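Local structure of monovalent Na+/H+ antiporter subunit A (Dietzia sp. DQ12-45-1b, 7D3U) at residues A199-V204 / L257-W263; A207-F211 / L266-C270; L173-R177 / W192-F198. The protein probably acts as the antiporter subunit A of the Mrp complex, helping to exchange sodium ions for protons across the cell membrane. All coordinates share one frame; numbering follows the deposited sequence.

All three contacts share helix 196-213, a predicted transmembrane helix in the part of the chain related to the antiporter-like subunits of complex I. Contact 3 comes first along the sequence, pairing the end of helix 166-178 with helix 191-194 and the beginning of helix 196-213. Contacts 1 and 2 follow and interleave, both joining that helix to helix 261-284. Contact 1 lies between the others, its centre about 10 Å from each; the centres of contacts 2 and 3 are about 19 Å apart. W192 of contact 3 packs on A199, I202 and L257 of contact 1, and V204 meets L266 of contact 2, linking three membrane helices through continuous side-chain packing.

Contact 1 of 3, residues A199-V204 / L257-W263; sequences AAVIAV and LHDVPVW. With LMT (dodecyl-beta-D-maltoside), chain C.
L257 sets CG anti to its carbonyl carbon (chi1 -65°) and continues extended (chi2 174°), which carries its two methyls onto helix 196-213. CD2 lies against A199 CB, while CD1 meets I202 CG2 at 3.5 Å, the two side chains crossing at about a right angle, and also touches A203 CB at 3.7 Å. V262 instead puts CG1 between its backbone N and carbonyl carbon (chi1 65°). That methyl rests on A200 CB at 3.6 Å, and CG2 meets V204 CG2 at 3.7 Å. Between L257 and V262 in the sequence, V260, at the N-cap position of helix 261-284, sends CG1 to A199 CB at 3.6 Å. The contact thus joins two transmembrane helices of the Mrp antiporter fold where one of them begins. A203 is central: its CB touches W263 CB at 3.6 Å and lies at the indole edge, near the ring plane. Small alanines let the backbones come near, the CA atoms of A203 and W263 standing 5.3 Å apart. V201 points away, and its CG1 touches O6' of a bound dodecyl maltoside. W192 also covers A199, I202 and L257. Every side-chain pair across the interface is apolar, so cohesion rests on the fit of methyl groups, not on polar bonds.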
loop_
_atom_site.group_PDB
_atom_site.type_symbol
_atom_site.label_atom_id
_atom_site.label_comp_id
_atom_site.label_asym_id
_atom_site.label_seq_id
_atom_site.Cartn_x
_atom_site.Cartn_y
_atom_site.Cartn_z
ATOM N N ALA B 199 -22.934 -35.849 -1.713
ATOM C CA ALA B 199 -23.742 -35.939 -0.505
ATOM C C ALA B 199 -22.885 -36.239 0.714
ATOM O O ALA B 199 -23.186 -35.765 1.810
ATOM C CB ALA B 199 -24.827 -37.000 -0.675
ATOM N N ALA B 200 -21.794 -36.987 0.542
ATOM C CA ALA B 200 -20.907 -37.268 1.666
ATOM C C ALA B 200 -20.211 -36.001 2.144
ATOM O O ALA B 200 -20.141 -35.733 3.351
ATOM C CB ALA B 200 -19.882 -38.329 1.267
ATOM N N VAL B 201 -19.690 -35.208 1.207
ATOM C CA VAL B 201 -19.037 -33.954 1.567
ATOM C C VAL B 201 -20.025 -33.014 2.242
ATOM O O VAL B 201 -19.711 -32.381 3.257
ATOM C CB VAL B 201 -18.401 -33.310 0.321
ATOM C CG1 VAL B 201 -18.151 -31.832 0.552
ATOM C CG2 VAL B 201 -17.111 -34.021 -0.034
ATOM N N ILE B 202 -21.239 -32.912 1.694
ATOM C CA ILE B 202 -22.232 -32.017 2.277
ATOM C C ILE B 202 -22.639 -32.498 3.664
ATOM O O ILE B 202 -22.840 -31.693 4.581
ATOM C CB ILE B 202 -23.444 -31.883 1.339
ATOM C CG1 ILE B 202 -23.039 -31.150 0.065
ATOM C CG2 ILE B 202 -24.570 -31.134 2.019
ATOM C CD1 ILE B 202 -22.343 -29.841 0.324
ATOM N N ALA B 203 -22.744 -33.816 3.850
ATOM C CA ALA B 203 -23.087 -34.354 5.159
ATOM C C ALA B 203 -22.006 -34.044 6.180
ATOM O O ALA B 203 -22.308 -33.659 7.313
ATOM C CB ALA B 203 -23.315 -35.860 5.063
ATOM N N VAL B 204 -20.737 -34.196 5.793
ATOM C CA VAL B 204 -19.653 -33.886 6.718
ATOM C C VAL B 204 -19.651 -32.402 7.063
ATOM O O VAL B 204 -19.520 -32.022 8.234
ATOM C CB VAL B 204 -18.303 -34.334 6.130
ATOM C CG1 VAL B 204 -17.160 -33.632 6.832
ATOM C CG2 VAL B 204 -18.154 -35.836 6.252
ATOM N N LEU B 257 -29.818 -36.084 3.287
ATOM C CA LEU B 257 -28.637 -36.798 3.761
ATOM C C LEU B 257 -28.959 -37.737 4.917
ATOM O O LEU B 257 -28.369 -37.635 5.986
ATOM C CB LEU B 257 -27.561 -35.798 4.163
ATOM C CG LEU B 257 -26.993 -34.946 3.032
ATOM C CD1 LEU B 257 -26.046 -33.898 3.583
ATOM C CD2 LEU B 257 -26.298 -35.810 2.010
ATOM N N HIS B 258 -29.903 -38.656 4.732
ATOM C CA HIS B 258 -30.205 -39.623 5.779
ATOM C C HIS B 258 -29.813 -41.046 5.432
ATOM O O HIS B 258 -29.747 -41.888 6.329
ATOM C CB HIS B 258 -31.697 -39.584 6.136
ATOM C CG HIS B 258 -32.572 -40.352 5.197
ATOM N ND1 HIS B 258 -33.273 -39.749 4.175
ATOM C CD2 HIS B 258 -32.885 -41.668 5.141
ATOM C CE1 HIS B 258 -33.966 -40.663 3.520
ATOM N NE2 HIS B 258 -33.748 -41.835 4.086
ATOM N N ASP B 259 -29.547 -41.339 4.160
ATOM C CA ASP B 259 -29.165 -42.675 3.733
ATOM C C ASP B 259 -27.686 -42.776 3.378
ATOM O O ASP B 259 -27.215 -43.859 3.015
ATOM C CB ASP B 259 -30.022 -43.115 2.545
ATOM C CG ASP B 259 -29.799 -42.259 1.316
ATOM O OD1 ASP B 259 -29.594 -41.037 1.472
ATOM O OD2 ASP B 259 -29.828 -42.805 0.194
ATOM N N VAL B 260 -26.946 -41.678 3.477
ATOM C CA VAL B 260 -25.521 -41.662 3.160
ATOM C C VAL B 260 -24.762 -42.192 4.373
ATOM O O VAL B 260 -24.977 -41.693 5.488
ATOM C CB VAL B 260 -25.043 -40.258 2.778
ATOM C CG1 VAL B 260 -25.358 -39.986 1.323
ATOM C CG2 VAL B 260 -25.717 -39.223 3.640
ATOM N N PRO B 261 -23.886 -43.187 4.207
ATOM C CA PRO B 261 -23.275 -43.826 5.384
ATOM C C PRO B 261 -22.425 -42.890 6.225
ATOM O O PRO B 261 -22.402 -43.027 7.456
ATOM C CB PRO B 261 -22.433 -44.950 4.765
ATOM C CG PRO B 261 -23.057 -45.205 3.434
ATOM C CD PRO B 261 -23.519 -43.867 2.957
ATOM N N VAL B 262 -21.720 -41.942 5.602
ATOM C CA VAL B 262 -20.850 -41.069 6.380
ATOM C C VAL B 262 -21.669 -40.175 7.300
ATOM O O VAL B 262 -21.251 -39.891 8.424
ATOM C CB VAL B 262 -19.933 -40.245 5.460
ATOM C CG1 VAL B 262 -20.742 -39.298 4.609
ATOM C CG2 VAL B 262 -18.915 -39.477 6.282
ATOM N N TRP B 263 -22.852 -39.745 6.862
ATOM C CA TRP B 263 -23.713 -38.949 7.725
ATOM C C TRP B 263 -24.171 -39.761 8.924
ATOM O O TRP B 263 -24.070 -39.309 10.070
ATOM C CB TRP B 263 -24.914 -38.438 6.934
ATOM C CG TRP B 263 -26.065 -37.952 7.759
ATOM C CD1 TRP B 263 -27.024 -38.712 8.358
ATOM C CD2 TRP B 263 -26.405 -36.590 8.034
ATOM N NE1 TRP B 263 -27.928 -37.910 9.006
ATOM C CE2 TRP B 263 -27.570 -36.601 8.821
ATOM C CE3 TRP B 263 -25.832 -35.361 7.698
ATOM C CZ2 TRP B 263 -28.169 -35.435 9.278
ATOM C CZ3 TRP B 263 -26.429 -34.207 8.153
ATOM C CH2 TRP B 263 -27.585 -34.250 8.933
HETATM C C1B LMT C . -17.359 -30.432 -7.225
HETATM C C2B LMT C . -16.774 -30.068 -8.598
HETATM C C3B LMT C . -16.963 -28.567 -8.877
HETATM C C4B LMT C . -18.404 -28.133 -8.527
HETATM C C5B LMT C . -18.654 -28.473 -7.047
HETATM C C6B LMT C . -20.017 -29.135 -6.889
HETATM O O1B LMT C . -16.432 -31.217 -6.556
HETATM O O2B LMT C . -15.444 -30.386 -8.557
HETATM O O3B LMT C . -16.619 -28.246 -10.164
HETATM O "O4'" LMT C . -18.565 -26.783 -8.719
HETATM O O5B LMT C . -17.643 -29.279 -6.493
HETATM O O6B LMT C . -20.485 -29.552 -8.108
HETATM C "C1'" LMT C . -14.547 -32.567 -3.558
HETATM C "C2'" LMT C . -15.487 -33.682 -4.078
HETATM C "C3'" LMT C . -16.171 -33.281 -5.413
HETATM C "C4'" LMT C . -16.848 -31.893 -5.392
HETATM C "C5'" LMT C . -16.322 -31.067 -4.189
HETATM C "C6'" LMT C . -17.163 -31.082 -2.926
HETATM O "O1'" LMT C . -14.477 -32.578 -2.193
HETATM O "O2'" LMT C . -14.732 -34.806 -4.297
HETATM O "O3'" LMT C . -17.094 -34.224 -5.768
HETATM O "O5'" LMT C . -14.938 -31.250 -3.954
HETATM O "O6'" LMT C . -16.928 -29.887 -2.312
HETATM C C1 LMT C . -13.537 -31.680 -1.650
HETATM C C2 LMT C . -14.324 -30.844 -0.688
HETATM C C3 LMT C . -13.727 -29.535 -0.287
HETATM C C4 LMT C . -14.838 -28.520 -0.296
HETATM C C5 LMT C . -14.427 -27.284 0.425
HETATM C C6 LMT C . -14.146 -27.544 1.867
HETATM C C7 LMT C . -14.059 -26.239 2.603
HETATM C C8 LMT C . -14.044 -26.503 4.066
HETATM C C9 LMT C . -14.153 -25.273 4.903
HETATM C C10 LMT C . -13.708 -25.631 6.291
HETATM C C11 LMT C . -13.832 -24.465 7.218
HETATM C C12 LMT C . -13.327 -24.785 8.584
#

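Contact 2 of 3, residues A207-F211 / L266-C270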
loop_
_atom_site.group_PDB
_atom_site.type_symbol
_atom_site.label_atom_id
_atom_site.label_comp_id
_atom_site.label_asym_id
_atom_site.label_seq_id
_atom_site.Cartn_x
_atom_site.Cartn_y
_atom_site.Cartn_z
ATOM N N ALA B 207 -22.704 -31.668 9.348
ATOM C CA ALA B 207 -22.484 -32.221 10.677
ATOM C C ALA B 207 -21.495 -31.371 11.460
ATOM O O ALA B 207 -21.693 -31.118 12.653
ATOM C CB ALA B 207 -21.995 -33.663 10.573
ATOM N N MET B 208 -20.432 -30.902 10.802
ATOM C CA MET B 208 -19.507 -30.001 11.481
ATOM C C MET B 208 -20.150 -28.651 11.770
ATOM O O MET B 208 -19.809 -28.006 12.767
ATOM C CB MET B 208 -18.240 -29.821 10.649
ATOM C CG MET B 208 -17.402 -31.079 10.527
ATOM S SD MET B 208 -17.240 -31.951 12.095
ATOM C CE MET B 208 -16.225 -33.341 11.601
ATOM N N ALA B 209 -21.077 -28.211 10.919
ATOM C CA ALA B 209 -21.744 -26.935 11.150
ATOM C C ALA B 209 -22.742 -27.016 12.295
ATOM O O ALA B 209 -23.062 -25.993 12.908
ATOM C CB ALA B 209 -22.446 -26.470 9.875
ATOM N N ALA B 210 -23.248 -28.209 12.592
ATOM C CA ALA B 210 -24.208 -28.383 13.671
ATOM C C ALA B 210 -23.592 -28.973 14.929
ATOM O O ALA B 210 -24.227 -28.929 15.987
ATOM C CB ALA B 210 -25.368 -29.270 13.212
ATOM N N PHE B 211 -22.383 -29.524 14.844
ATOM C CA PHE B 211 -21.677 -29.951 16.043
ATOM C C PHE B 211 -21.087 -28.776 16.803
ATOM O O PHE B 211 -20.732 -28.927 17.976
ATOM C CB PHE B 211 -20.564 -30.936 15.688
ATOM C CG PHE B 211 -21.056 -32.292 15.278
ATOM C CD1 PHE B 211 -22.402 -32.605 15.328
ATOM C CD2 PHE B 211 -20.170 -33.253 14.835
ATOM C CE1 PHE B 211 -22.849 -33.848 14.950
ATOM C CE2 PHE B 211 -20.613 -34.496 14.454
ATOM C CZ PHE B 211 -21.953 -34.795 14.514
ATOM N N LEU B 266 -21.027 -40.324 11.256
ATOM C CA LEU B 266 -20.546 -39.111 11.906
ATOM C C LEU B 266 -21.567 -38.552 12.883
ATOM O O LEU B 266 -21.193 -37.890 13.855
ATOM C CB LEU B 266 -20.195 -38.064 10.850
ATOM C CG LEU B 266 -19.496 -36.800 11.340
ATOM C CD1 LEU B 266 -18.292 -37.164 12.185
ATOM C CD2 LEU B 266 -19.086 -35.942 10.164
ATOM N N LEU B 267 -22.854 -38.802 12.650
ATOM C CA LEU B 267 -23.866 -38.360 13.596
ATOM C C LEU B 267 -23.951 -39.301 14.787
ATOM O O LEU B 267 -23.837 -38.868 15.936
ATOM C CB LEU B 267 -25.222 -38.257 12.902
ATOM C CG LEU B 267 -25.570 -36.976 12.150
ATOM C CD1 LEU B 267 -24.654 -36.821 10.958
ATOM C CD2 LEU B 267 -27.022 -36.958 11.717
ATOM N N ILE B 268 -24.141 -40.597 14.528
ATOM C CA ILE B 268 -24.387 -41.556 15.600
ATOM C C ILE B 268 -23.200 -41.619 16.550
ATOM O O ILE B 268 -23.350 -41.458 17.767
ATOM C CB ILE B 268 -24.710 -42.942 15.014
ATOM C CG1 ILE B 268 -26.132 -42.969 14.460
ATOM C CG2 ILE B 268 -24.531 -44.015 16.065
ATOM C CD1 ILE B 268 -26.517 -44.292 13.857
ATOM N N THR B 269 -21.999 -41.856 16.013
ATOM C CA THR B 269 -20.866 -42.092 16.900
ATOM C C THR B 269 -20.485 -40.828 17.663
ATOM O O THR B 269 -20.181 -40.893 18.858
ATOM C CB THR B 269 -19.672 -42.658 16.122
ATOM O OG1 THR B 269 -18.741 -43.241 17.040
ATOM C CG2 THR B 269 -18.955 -41.587 15.313
ATOM N N CYS B 270 -20.553 -39.663 17.015
ATOM C CA CYS B 270 -20.199 -38.433 17.711
ATOM C C CYS B 270 -21.237 -38.083 18.767
ATOM O O CYS B 270 -20.883 -37.727 19.898
ATOM C CB CYS B 270 -20.037 -37.283 16.720
ATOM S SG CYS B 270 -19.692 -35.700 17.506
#
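The F211 ring has C270 SG over one face and the carbonyl oxygen of A207, from its own helix, near the rim of the opposite face, while L266 O and L267 CA sit at its edge. This is a Cys sulfur-aromatic contact bridging two transmembrane helices of the antiporter fold, 196-213 and 261-284; the axes of segments 207-211 and 266-270 run in the same general direction at 35° and approach to 11.4 Å. SG stands 3.8 Å from the centroid of the F211 ring, 29° off the normal. C270 holds SG anti to its backbone N (chi1 177°), which swings the sulfur over the CD2-CE2 side of the ring. L266 O lies in the ring plane, 3.3 Å from F211 CZ; L266 CG, set off the plane, is 4.0 Å from F211 CE2. An F211 side chain cut back to an alanine here would probably leave the C270 sulfur without its aromatic partner and open a gap between the helices. Q216 and F219, from the following loop, also touch F211. Beside the ring, A207 CB packs on L266 CD2 at 3.7 Å. The same L266 CD2 meets M208 CE at 4.1 Å, the two side chains crossing at about a right angle.

Contact 3 of 3, residues L173-R177 / W192-F198; sequences LMVVR and WSADPAF. With LMT (dodecyl-beta-D-maltoside), chain C.
F198 wedges its ring against L173 and R177, where the end of helix 166-178 packs beside the start of helix 196-213, two successive predicted transmembrane helices of the antiporter fold. Around this ring the contact is close-packed. R177 CG lies over one face as a CH-pi contact, 4.2 Å from the F198 centroid and 21° off its normal, while L173 O and M174 N approach the ring edge. L173 CB adds an apolar contact with F198 CE1 at 4.0 Å. Beside it, a Met-aromatic contact brings M174 SD edge-on to the indole of W192, 3.7 Å from CH2. W192 NE1 is hydrogen-bonded to I186 O, which helps fix the ring's orientation.

The partly exposed R177-D195 end is the looser, polar side. R177 bends at chi2 (85°), which carries its guanidinium past F198 to D195, and NH2 forms a salt bridge with OD2 at 2.7 Å. The guanidinium and carboxylate planes are 23° apart, and the two side chains come from opposite directions. D195 holds the N-cap position of helix 196-213, yet its carboxylate makes no capping bond and is engaged by the arginine instead. L400 of the subunit D chain packs on L173 and V176 nearby. The maltoside borders L173, F198 and R177, its O6B 3.3 Å from R177 CD and its C6B 3.8 Å from F198 CE1.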
loop_
_atom_site.group_PDB
_atom_site.type_symbol
_atom_site.label_atom_id
_atom_site.label_comp_id
_atom_site.label_asym_id
_atom_site.label_seq_id
_atom_site.Cartn_x
_atom_site.Cartn_y
_atom_site.Cartn_z
ATOM N N LEU B 173 -21.850 -24.826 -2.045
ATOM C CA LEU B 173 -21.770 -26.043 -2.843
ATOM C C LEU B 173 -23.139 -26.443 -3.371
ATOM O O LEU B 173 -23.283 -26.789 -4.549
ATOM C CB LEU B 173 -21.167 -27.173 -2.013
ATOM C CG LEU B 173 -19.646 -27.176 -1.900
ATOM C CD1 LEU B 173 -19.194 -28.138 -0.819
ATOM C CD2 LEU B 173 -19.024 -27.534 -3.233
ATOM N N MET B 174 -24.162 -26.393 -2.516
ATOM C CA MET B 174 -25.503 -26.748 -2.958
ATOM C C MET B 174 -26.057 -25.730 -3.946
ATOM O O MET B 174 -26.904 -26.073 -4.776
ATOM C CB MET B 174 -26.429 -26.882 -1.752
ATOM C CG MET B 174 -26.100 -28.062 -0.860
ATOM S SD MET B 174 -27.202 -28.187 0.557
ATOM C CE MET B 174 -26.934 -26.597 1.331
ATOM N N VAL B 175 -25.593 -24.483 -3.876
ATOM C CA VAL B 175 -26.057 -23.471 -4.820
ATOM C C VAL B 175 -25.408 -23.672 -6.182
ATOM O O VAL B 175 -26.076 -23.596 -7.220
ATOM C CB VAL B 175 -25.788 -22.062 -4.265
ATOM C CG1 VAL B 175 -25.856 -21.032 -5.379
ATOM C CG2 VAL B 175 -26.783 -21.729 -3.170
ATOM N N VAL B 176 -24.099 -23.933 -6.208
ATOM C CA VAL B 176 -23.425 -24.101 -7.492
ATOM C C VAL B 176 -23.784 -25.438 -8.125
ATOM O O VAL B 176 -23.747 -25.576 -9.353
ATOM C CB VAL B 176 -21.903 -23.943 -7.339
ATOM C CG1 VAL B 176 -21.569 -22.585 -6.755
ATOM C CG2 VAL B 176 -21.331 -25.053 -6.481
ATOM N N ARG B 177 -24.134 -26.442 -7.320
ATOM C CA ARG B 177 -24.494 -27.736 -7.888
ATOM C C ARG B 177 -25.937 -27.745 -8.381
ATOM O O ARG B 177 -26.197 -27.959 -9.569
ATOM C CB ARG B 177 -24.275 -28.847 -6.860
ATOM C CG ARG B 177 -24.645 -30.222 -7.379
ATOM C CD ARG B 177 -23.490 -30.838 -8.143
ATOM N NE ARG B 177 -23.805 -32.173 -8.637
ATOM C CZ ARG B 177 -22.908 -33.139 -8.796
ATOM N NH1 ARG B 177 -21.635 -32.920 -8.497
ATOM N NH2 ARG B 177 -23.282 -34.324 -9.255
ATOM N N TRP B 192 -28.518 -35.930 -4.431
ATOM C CA TRP B 192 -28.196 -36.755 -3.275
ATOM C C TRP B 192 -28.222 -38.244 -3.584
ATOM O O TRP B 192 -27.728 -39.035 -2.773
ATOM C CB TRP B 192 -29.163 -36.446 -2.134
ATOM C CG TRP B 192 -29.401 -34.987 -1.954
ATOM C CD1 TRP B 192 -30.538 -34.301 -2.251
ATOM C CD2 TRP B 192 -28.476 -34.025 -1.439
ATOM N NE1 TRP B 192 -30.382 -32.972 -1.952
ATOM C CE2 TRP B 192 -29.123 -32.777 -1.451
ATOM C CE3 TRP B 192 -27.164 -34.099 -0.967
ATOM C CZ2 TRP B 192 -28.504 -31.614 -1.011
ATOM C CZ3 TRP B 192 -26.551 -32.943 -0.531
ATOM C CH2 TRP B 192 -27.221 -31.717 -0.555
ATOM N N SER B 193 -28.783 -38.648 -4.724
ATOM C CA SER B 193 -28.812 -40.046 -5.122
ATOM C C SER B 193 -27.968 -40.344 -6.350
ATOM O O SER B 193 -27.700 -41.518 -6.623
ATOM C CB SER B 193 -30.254 -40.495 -5.391
ATOM O OG SER B 193 -31.155 -39.871 -4.492
ATOM N N ALA B 194 -27.545 -39.320 -7.092
ATOM C CA ALA B 194 -26.749 -39.542 -8.294
ATOM C C ALA B 194 -25.304 -39.880 -7.947
ATOM O O ALA B 194 -24.801 -40.949 -8.307
ATOM C CB ALA B 194 -26.813 -38.309 -9.200
ATOM N N ASP B 195 -24.621 -38.979 -7.245
ATOM C CA ASP B 195 -23.236 -39.193 -6.844
ATOM C C ASP B 195 -23.118 -39.077 -5.331
ATOM O O ASP B 195 -23.370 -37.994 -4.776
ATOM C CB ASP B 195 -22.304 -38.193 -7.533
ATOM C CG ASP B 195 -22.762 -36.763 -7.366
ATOM O OD1 ASP B 195 -23.976 -36.551 -7.170
ATOM O OD2 ASP B 195 -21.911 -35.853 -7.429
ATOM N N PRO B 196 -22.754 -40.147 -4.621
ATOM C CA PRO B 196 -22.608 -40.048 -3.163
ATOM C C PRO B 196 -21.374 -39.281 -2.723
ATOM O O PRO B 196 -21.289 -38.918 -1.545
ATOM C CB PRO B 196 -22.533 -41.515 -2.713
ATOM C CG PRO B 196 -22.923 -42.332 -3.919
ATOM C CD PRO B 196 -22.534 -41.518 -5.102
ATOM N N ALA B 197 -20.421 -39.022 -3.620
ATOM C CA ALA B 197 -19.227 -38.273 -3.244
ATOM C C ALA B 197 -19.530 -36.812 -2.948
ATOM O O ALA B 197 -18.704 -36.134 -2.327
ATOM C CB ALA B 197 -18.176 -38.371 -4.347
ATOM N N PHE B 198 -20.685 -36.313 -3.381
ATOM C CA PHE B 198 -21.120 -34.958 -3.070
ATOM C C PHE B 198 -21.986 -34.918 -1.822
ATOM O O PHE B 198 -21.806 -34.043 -0.965
ATOM C CB PHE B 198 -21.889 -34.370 -4.255
ATOM C CG PHE B 198 -22.360 -32.964 -4.035
ATOM C CD1 PHE B 198 -21.490 -31.900 -4.175
ATOM C CD2 PHE B 198 -23.674 -32.707 -3.693
ATOM C CE1 PHE B 198 -21.921 -30.606 -3.975
ATOM C CE2 PHE B 198 -24.110 -31.414 -3.491
ATOM C CZ PHE B 198 -23.233 -30.364 -3.633
HETATM C C1B LMT C . -17.359 -30.432 -7.225
HETATM C C2B LMT C . -16.774 -30.068 -8.598
HETATM C C3B LMT C . -16.963 -28.567 -8.877
HETATM C C4B LMT C . -18.404 -28.133 -8.527
HETATM C C5B LMT C . -18.654 -28.473 -7.047
HETATM C C6B LMT C . -20.017 -29.135 -6.889
HETATM O O1B LMT C . -16.432 -31.217 -6.556
HETATM O O2B LMT C . -15.444 -30.386 -8.557
HETATM O O3B LMT C . -16.619 -28.246 -10.164
HETATM O "O4'" LMT C . -18.565 -26.783 -8.719
HETATM O O5B LMT C . -17.643 -29.279 -6.493
HETATM O O6B LMT C . -20.485 -29.552 -8.108
HETATM C "C1'" LMT C . -14.547 -32.567 -3.558
HETATM C "C2'" LMT C . -15.487 -33.682 -4.078
HETATM C "C3'" LMT C . -16.171 -33.281 -5.413
HETATM C "C4'" LMT C . -16.848 -31.893 -5.392
HETATM C "C5'" LMT C . -16.322 -31.067 -4.189
HETATM C "C6'" LMT C . -17.163 -31.082 -2.926
HETATM O "O1'" LMT C . -14.477 -32.578 -2.193
HETATM O "O2'" LMT C . -14.732 -34.806 -4.297
HETATM O "O3'" LMT C . -17.094 -34.224 -5.768
HETATM O "O5'" LMT C . -14.938 -31.250 -3.954
HETATM O "O6'" LMT C . -16.928 -29.887 -2.312
HETATM C C1 LMT C . -13.537 -31.680 -1.650
HETATM C C2 LMT C . -14.324 -30.844 -0.688
HETATM C C3 LMT C . -13.727 -29.535 -0.287
HETATM C C4 LMT C . -14.838 -28.520 -0.296
HETATM C C5 LMT C . -14.427 -27.284 0.425
HETATM C C6 LMT C . -14.146 -27.544 1.867
HETATM C C7 LMT C . -14.059 -26.239 2.603
HETATM C C8 LMT C . -14.044 -26.503 4.066
HETATM C C9 LMT C . -14.153 -25.273 4.903
HETATM C C10 LMT C . -13.708 -25.631 6.291
HETATM C C11 LMT C . -13.832 -24.465 7.218
HETATM C C12 LMT C . -13.327 -24.785 8.584
#